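Local coordinates for protein glutamine synthetase (Helicobacter pylori, PDB 5ZLI) that belongs to the type I-beta glutamine synthetases, dodecameric enzymes that join a beta-grasp domain to a larger catalytic domain of the GCS clan, at residues B[424-429]-B[461-466]; B[432-437]-B[450-455]. One frame throughout, in Å; residues are numbered along the deposited sequence.

Contact 1 of 2, residues B[424-429]-B[461-466]; sequences HTLRRS and AEVFPW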
loop_
_atom_site.group_PDB
_atom_site.type_symbol
_atom_site.label_atom_id
_atom_site.label_comp_id
_atom_site.label_asym_id
_atom_site.label_seq_id
_atom_site.Cartn_x
_atom_site.Cartn_y
_atom_site.Cartn_z
ATOM N N HIS B 424 49.623 10.646 -11.843
ATOM C CA HIS B 424 48.204 10.884 -11.647
ATOM C C HIS B 424 47.343 9.664 -11.896
ATOM O O HIS B 424 46.249 9.564 -11.339
ATOM C CB HIS B 424 47.725 11.979 -12.578
ATOM C CG HIS B 424 48.214 13.333 -12.222
ATOM N ND1 HIS B 424 49.179 13.984 -12.958
ATOM C CD2 HIS B 424 47.790 14.211 -11.287
ATOM C CE1 HIS B 424 49.378 15.186 -12.446
ATOM N NE2 HIS B 424 48.540 15.352 -11.436
ATOM N N THR B 425 47.788 8.747 -12.724
ATOM C CA THR B 425 47.023 7.556 -12.987
ATOM C C THR B 425 47.929 6.353 -12.808
ATOM O O THR B 425 49.158 6.464 -12.882
ATOM C CB THR B 425 46.422 7.608 -14.409
ATOM O OG1 THR B 425 47.452 7.889 -15.368
ATOM C CG2 THR B 425 45.352 8.645 -14.515
ATOM N N LEU B 426 47.292 5.197 -12.601
ATOM C CA LEU B 426 48.010 3.928 -12.582
ATOM C C LEU B 426 48.655 3.618 -13.930
ATOM O O LEU B 426 49.693 2.938 -13.985
ATOM C CB LEU B 426 47.057 2.807 -12.194
ATOM C CG LEU B 426 47.608 1.395 -12.221
ATOM C CD1 LEU B 426 48.809 1.293 -11.328
ATOM C CD2 LEU B 426 46.474 0.479 -11.793
ATOM N N ARG B 427 48.048 4.079 -15.028
ATOM C CA ARG B 427 48.635 3.829 -16.337
ATOM C C ARG B 427 49.998 4.501 -16.440
ATOM O O ARG B 427 50.971 3.884 -16.893
ATOM C CB ARG B 427 47.714 4.336 -17.445
ATOM C CG ARG B 427 48.410 4.466 -18.802
ATOM C CD ARG B 427 47.438 4.899 -19.846
ATOM N NE ARG B 427 46.681 3.773 -20.345
ATOM C CZ ARG B 427 47.038 3.076 -21.403
ATOM N NH1 ARG B 427 48.140 3.409 -22.052
ATOM N NH2 ARG B 427 46.298 2.059 -21.808
ATOM N N ARG B 428 50.100 5.768 -16.006
ATOM C CA ARG B 428 51.400 6.411 -16.078
ATOM C C ARG B 428 52.363 5.755 -15.092
ATOM O O ARG B 428 53.527 5.547 -15.439
ATOM C CB ARG B 428 51.263 7.928 -15.870
ATOM C CG ARG B 428 52.153 8.758 -16.833
ATOM C CD ARG B 428 51.856 10.250 -16.784
ATOM N NE ARG B 428 51.905 10.811 -15.428
ATOM C CZ ARG B 428 51.532 12.050 -15.127
ATOM N NH1 ARG B 428 51.605 12.509 -13.883
ATOM N NH2 ARG B 428 51.075 12.826 -16.097
ATOM N N SER B 429 51.870 5.334 -13.913
ATOM C CA SER B 429 52.708 4.650 -12.932
ATOM C C SER B 429 53.284 3.353 -13.477
ATOM O O SER B 429 54.450 3.034 -13.228
ATOM C CB SER B 429 51.894 4.340 -11.692
ATOM O OG SER B 429 51.634 5.523 -10.998
ATOM N N ALA B 461 42.916 -5.756 -15.230
ATOM C CA ALA B 461 41.978 -5.714 -14.111
ATOM C C ALA B 461 41.458 -4.309 -13.838
ATOM O O ALA B 461 40.251 -4.121 -13.668
ATOM C CB ALA B 461 42.640 -6.265 -12.848
ATOM N N GLU B 462 42.334 -3.301 -13.856
ATOM C CA GLU B 462 42.026 -1.959 -13.360
ATOM C C GLU B 462 41.992 -0.870 -14.424
ATOM O O GLU B 462 41.108 -0.022 -14.392
ATOM C CB GLU B 462 43.004 -1.549 -12.258
ATOM C CG GLU B 462 42.659 -2.076 -10.860
ATOM C CD GLU B 462 43.512 -3.243 -10.400
ATOM O OE1 GLU B 462 43.274 -3.735 -9.275
ATOM O OE2 GLU B 462 44.422 -3.669 -11.147
ATOM N N VAL B 463 42.960 -0.819 -15.328
ATOM C CA VAL B 463 43.072 0.324 -16.221
ATOM C C VAL B 463 42.061 0.228 -17.358
ATOM O O VAL B 463 41.177 1.085 -17.504
ATOM C CB VAL B 463 44.508 0.461 -16.746
ATOM C CG1 VAL B 463 44.571 1.653 -17.661
ATOM C CG2 VAL B 463 45.493 0.645 -15.585
ATOM N N PHE B 464 42.174 -0.824 -18.174
ATOM C CA PHE B 464 41.261 -1.008 -19.299
ATOM C C PHE B 464 39.788 -0.965 -18.899
ATOM O O PHE B 464 38.972 -0.507 -19.718
ATOM C CB PHE B 464 41.568 -2.329 -20.032
ATOM C CG PHE B 464 42.931 -2.392 -20.678
ATOM C CD1 PHE B 464 43.373 -1.371 -21.513
ATOM C CD2 PHE B 464 43.748 -3.492 -20.497
ATOM C CE1 PHE B 464 44.624 -1.439 -22.130
ATOM C CE2 PHE B 464 44.991 -3.559 -21.098
ATOM C CZ PHE B 464 45.428 -2.530 -21.917
ATOM N N PRO B 465 39.368 -1.492 -17.748
ATOM C CA PRO B 465 37.970 -1.279 -17.325
ATOM C C PRO B 465 37.636 0.144 -16.872
ATOM O O PRO B 465 36.505 0.598 -17.076
ATOM C CB PRO B 465 37.794 -2.309 -16.207
ATOM C CG PRO B 465 38.786 -3.374 -16.519
ATOM C CD PRO B 465 39.983 -2.613 -17.021
ATOM N N TRP B 466 38.527 0.823 -16.166
ATOM C CA TRP B 466 38.256 2.204 -15.769
ATOM C C TRP B 466 38.337 3.175 -16.948
ATOM O O TRP B 466 37.654 4.213 -16.942
ATOM C CB TRP B 466 39.226 2.622 -14.665
ATOM C CG TRP B 466 39.089 4.035 -14.202
ATOM C CD1 TRP B 466 38.010 4.613 -13.572
ATOM C CD2 TRP B 466 40.065 5.060 -14.337
ATOM N NE1 TRP B 466 38.269 5.937 -13.292
ATOM C CE2 TRP B 466 39.528 6.235 -13.760
ATOM C CE3 TRP B 466 41.345 5.100 -14.882
ATOM C CZ2 TRP B 466 40.237 7.428 -13.719
ATOM C CZ3 TRP B 466 42.037 6.275 -14.847
ATOM C CH2 TRP B 466 41.488 7.426 -14.261
#
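Three flat groups frame the meeting of Thr425, Leu426 and Arg427 with Glu462, Val463, Phe464 and Trp466. At the edge of the Trp466 indole, near its plane, sits the methyl of Thr425, whose CG2 lies 4.1 Å from both CZ3 and CH2 of Trp466. The same indole stacks with Trp466 of a second subunit and makes a cation-pi contact with Lys330 of that subunit. The Phe464 ring brings one carbon, CE1, to the edge of the Arg427 guanidinium, close to that group's plane, with NH2 of Arg427 3.9 Å from CE1 of Phe464. The two planes are 66° apart and the two side chains cross at about a right angle. CG1 of Val463 approaches the same guanidinium obliquely, 4.0 Å from NE of Arg427.

The remaining contacts are van der Waals, with no hydrogen bond from one segment to the other. Val463 works with both branches: CG1, anti to the backbone N (chi1 180°), turns to Arg427, while CG2 rests 3.9 Å from CD2 of Leu426. That leucine methyl also touches CB of Glu462. The arginine chain bends at chi3 (-82°), and its NE forms a salt bridge with Glu467, just beyond the second segment. Thr425 has a second role as N-cap of helix 426-434, its OG1 accepting a weak bond from Arg428 N.

Leu426 and Trp466 both touch helix 326-331, and Glu431 of the second subunit forms a salt bridge with Arg428. Such a capped helix start, packed through aliphatic, aromatic and guanidinium groups against the end of a longer helix, illustrates how helix-helix packing in the catalytic domain of a glutamine synthetase can continue directly into a subunit interface of the dodecamer.

Contact 2 of 2, residues B[432-437]-B[450-455]; sequences EMLADK and FIQAYQ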
loop_
_atom_site.group_PDB
_atom_site.type_symbol
_atom_site.label_atom_id
_atom_site.label_comp_id
_atom_site.label_asym_id
_atom_site.label_seq_id
_atom_site.Cartn_x
_atom_site.Cartn_y
_atom_site.Cartn_z
ATOM N N GLU B 432 55.899 4.385 -15.921
ATOM C CA GLU B 432 57.096 4.802 -15.198
ATOM C C GLU B 432 57.816 3.599 -14.615
ATOM O O GLU B 432 59.051 3.569 -14.573
ATOM C CB GLU B 432 56.746 5.806 -14.098
ATOM C CG GLU B 432 56.101 7.048 -14.677
ATOM C CD GLU B 432 57.061 8.142 -15.026
ATOM O OE1 GLU B 432 58.138 8.218 -14.402
ATOM O OE2 GLU B 432 56.749 8.898 -15.978
ATOM N N MET B 433 57.070 2.607 -14.133
ATOM C CA MET B 433 57.739 1.418 -13.623
ATOM C C MET B 433 58.417 0.645 -14.734
ATOM O O MET B 433 59.567 0.217 -14.598
ATOM C CB MET B 433 56.783 0.492 -12.907
ATOM C CG MET B 433 57.562 -0.690 -12.363
ATOM S SD MET B 433 56.632 -2.208 -12.196
ATOM C CE MET B 433 56.411 -2.672 -13.903
ATOM N N LEU B 434 57.699 0.423 -15.831
ATOM C CA LEU B 434 58.237 -0.401 -16.899
ATOM C C LEU B 434 59.454 0.239 -17.535
ATOM O O LEU B 434 60.317 -0.474 -18.049
ATOM C CB LEU B 434 57.161 -0.639 -17.948
ATOM C CG LEU B 434 56.073 -1.595 -17.503
ATOM C CD1 LEU B 434 54.945 -1.668 -18.536
ATOM C CD2 LEU B 434 56.716 -2.942 -17.328
ATOM N N ALA B 435 59.562 1.559 -17.484
ATOM C CA ALA B 435 60.718 2.268 -18.010
ATOM C C ALA B 435 61.827 2.432 -16.978
ATOM O O ALA B 435 62.845 3.062 -17.267
ATOM C CB ALA B 435 60.301 3.625 -18.548
ATOM N N ASP B 436 61.654 1.878 -15.789
ATOM C CA ASP B 436 62.632 1.917 -14.704
ATOM C C ASP B 436 62.379 0.690 -13.846
ATOM O O ASP B 436 61.691 0.733 -12.823
ATOM C CB ASP B 436 62.523 3.158 -13.829
ATOM C CG ASP B 436 63.714 3.313 -12.954
ATOM O OD1 ASP B 436 63.715 4.223 -12.094
ATOM O OD2 ASP B 436 64.599 2.431 -13.057
ATOM N N LYS B 437 62.924 -0.431 -14.272
ATOM C CA LYS B 437 62.617 -1.670 -13.611
ATOM C C LYS B 437 63.856 -2.341 -13.078
ATOM O O LYS B 437 63.749 -3.402 -12.451
ATOM C CB LYS B 437 61.863 -2.578 -14.593
ATOM C CG LYS B 437 62.220 -2.301 -16.053
ATOM C CD LYS B 437 61.398 -3.155 -17.020
ATOM C CE LYS B 437 61.829 -2.955 -18.479
ATOM N NZ LYS B 437 60.899 -3.590 -19.477
ATOM N N PHE B 450 57.579 -12.156 -13.954
ATOM C CA PHE B 450 56.614 -11.576 -13.017
ATOM C C PHE B 450 56.212 -10.151 -13.416
ATOM O O PHE B 450 55.021 -9.839 -13.461
ATOM C CB PHE B 450 57.161 -11.583 -11.579
ATOM C CG PHE B 450 56.336 -10.745 -10.610
ATOM C CD1 PHE B 450 55.173 -11.242 -10.045
ATOM C CD2 PHE B 450 56.694 -9.436 -10.315
ATOM C CE1 PHE B 450 54.414 -10.461 -9.179
ATOM C CE2 PHE B 450 55.932 -8.674 -9.467
ATOM C CZ PHE B 450 54.788 -9.185 -8.909
ATOM N N ILE B 451 57.186 -9.269 -13.683
ATOM C CA ILE B 451 56.876 -7.867 -13.981
ATOM C C ILE B 451 55.930 -7.772 -15.155
ATOM O O ILE B 451 55.025 -6.934 -15.186
ATOM C CB ILE B 451 58.151 -7.053 -14.278
ATOM C CG1 ILE B 451 58.981 -6.775 -13.017
ATOM C CG2 ILE B 451 57.815 -5.761 -15.042
ATOM C CD1 ILE B 451 60.398 -6.236 -13.327
ATOM N N GLN B 452 56.141 -8.605 -16.159
ATOM C CA GLN B 452 55.255 -8.561 -17.306
ATOM C C GLN B 452 53.899 -9.123 -16.924
ATOM O O GLN B 452 52.864 -8.569 -17.311
ATOM C CB GLN B 452 55.922 -9.325 -18.451
ATOM C CG GLN B 452 57.227 -8.646 -18.904
ATOM C CD GLN B 452 56.989 -7.351 -19.690
ATOM O OE1 GLN B 452 56.154 -7.325 -20.600
ATOM N NE2 GLN B 452 57.712 -6.282 -19.346
ATOM N N ALA B 453 53.880 -10.139 -16.064
ATOM C CA ALA B 453 52.604 -10.607 -15.545
ATOM C C ALA B 453 51.924 -9.500 -14.741
ATOM O O ALA B 453 50.769 -9.160 -14.992
ATOM C CB ALA B 453 52.813 -11.862 -14.688
ATOM N N TYR B 454 52.658 -8.855 -13.841
ATOM C CA TYR B 454 52.039 -7.825 -13.027
ATOM C C TYR B 454 51.535 -6.699 -13.900
ATOM O O TYR B 454 50.476 -6.139 -13.640
ATOM C CB TYR B 454 53.033 -7.306 -11.995
ATOM C CG TYR B 454 52.461 -6.291 -11.012
ATOM C CD1 TYR B 454 51.899 -6.719 -9.819
ATOM C CD2 TYR B 454 52.518 -4.920 -11.257
ATOM C CE1 TYR B 454 51.396 -5.829 -8.904
ATOM C CE2 TYR B 454 52.004 -4.005 -10.338
ATOM C CZ TYR B 454 51.444 -4.477 -9.156
ATOM O OH TYR B 454 50.917 -3.631 -8.200
ATOM N N GLN B 455 52.288 -6.349 -14.936
ATOM C CA GLN B 455 51.858 -5.309 -15.860
ATOM C C GLN B 455 50.594 -5.734 -16.593
ATOM O O GLN B 455 49.632 -4.975 -16.688
ATOM C CB GLN B 455 52.990 -4.992 -16.842
ATOM C CG GLN B 455 52.538 -4.299 -18.136
ATOM C CD GLN B 455 52.335 -5.277 -19.294
ATOM O OE1 GLN B 455 52.810 -6.427 -19.265
ATOM N NE2 GLN B 455 51.609 -4.824 -20.319
#
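Apolar contacts centre on Ile451, which meets Met433, Leu434 and Lys437. Its CG2 methyl, anti to the backbone N, serves two partners, lying 3.6 Å from CE of Met433 and 3.8 Å from CD2 of Leu434. The bend of Met433 at chi3 (71°) places CE for this touch. Leu434 and Ile451 slide past each other in opposite directions, whereas CD1 of Ile451 reaches the base of Lys437, 4.1 Å from its CB. The other leucine methyl, CD1 of Leu434, packs 3.6 Å from CG of Gln455, the two side chains crossing at about a right angle. In a further van der Waals contact, the amide NE2 of Gln452 lies 4.0 Å from the CD2 methyl of Leu434.

This is helix-helix packing within the catalytic domain: the last turn of helix 426-434 and the loop after it lie against the first half of helix 448-466. Helix 315-322 adjoins the pair: Met433 also touches its Ala320 and Phe321, and the hydroxyl of Tyr454 is hydrogen-bonded to Ala320 O.

Polar proximity is slight: NZ of Lys437 comes obliquely to within 4.2 Å of NE2 of Gln452, while Glu448 gives this amine a long, weak ion pair.

Overall arrangement
Followed from the N terminus, the chain passes through the beta-grasp region and most of the catalytic domain before entering helix 426-434. Contact 1 takes the start of this helix and contact 2 its end with the following loop. A short helix, 438-441, intervenes before helix 448-466 returns along the first. Contact 2 closes the inner loop, with 12 residues between its segments; contact 1 closes the outer one, with 31, and encloses it without crossing. Their centres are about 13 Å apart. The pairing of ends, first with last, makes an antiparallel pair of helices whose connection holds a short helix, tied to helix 315-322 near contact 2 and helix 326-331 near contact 1.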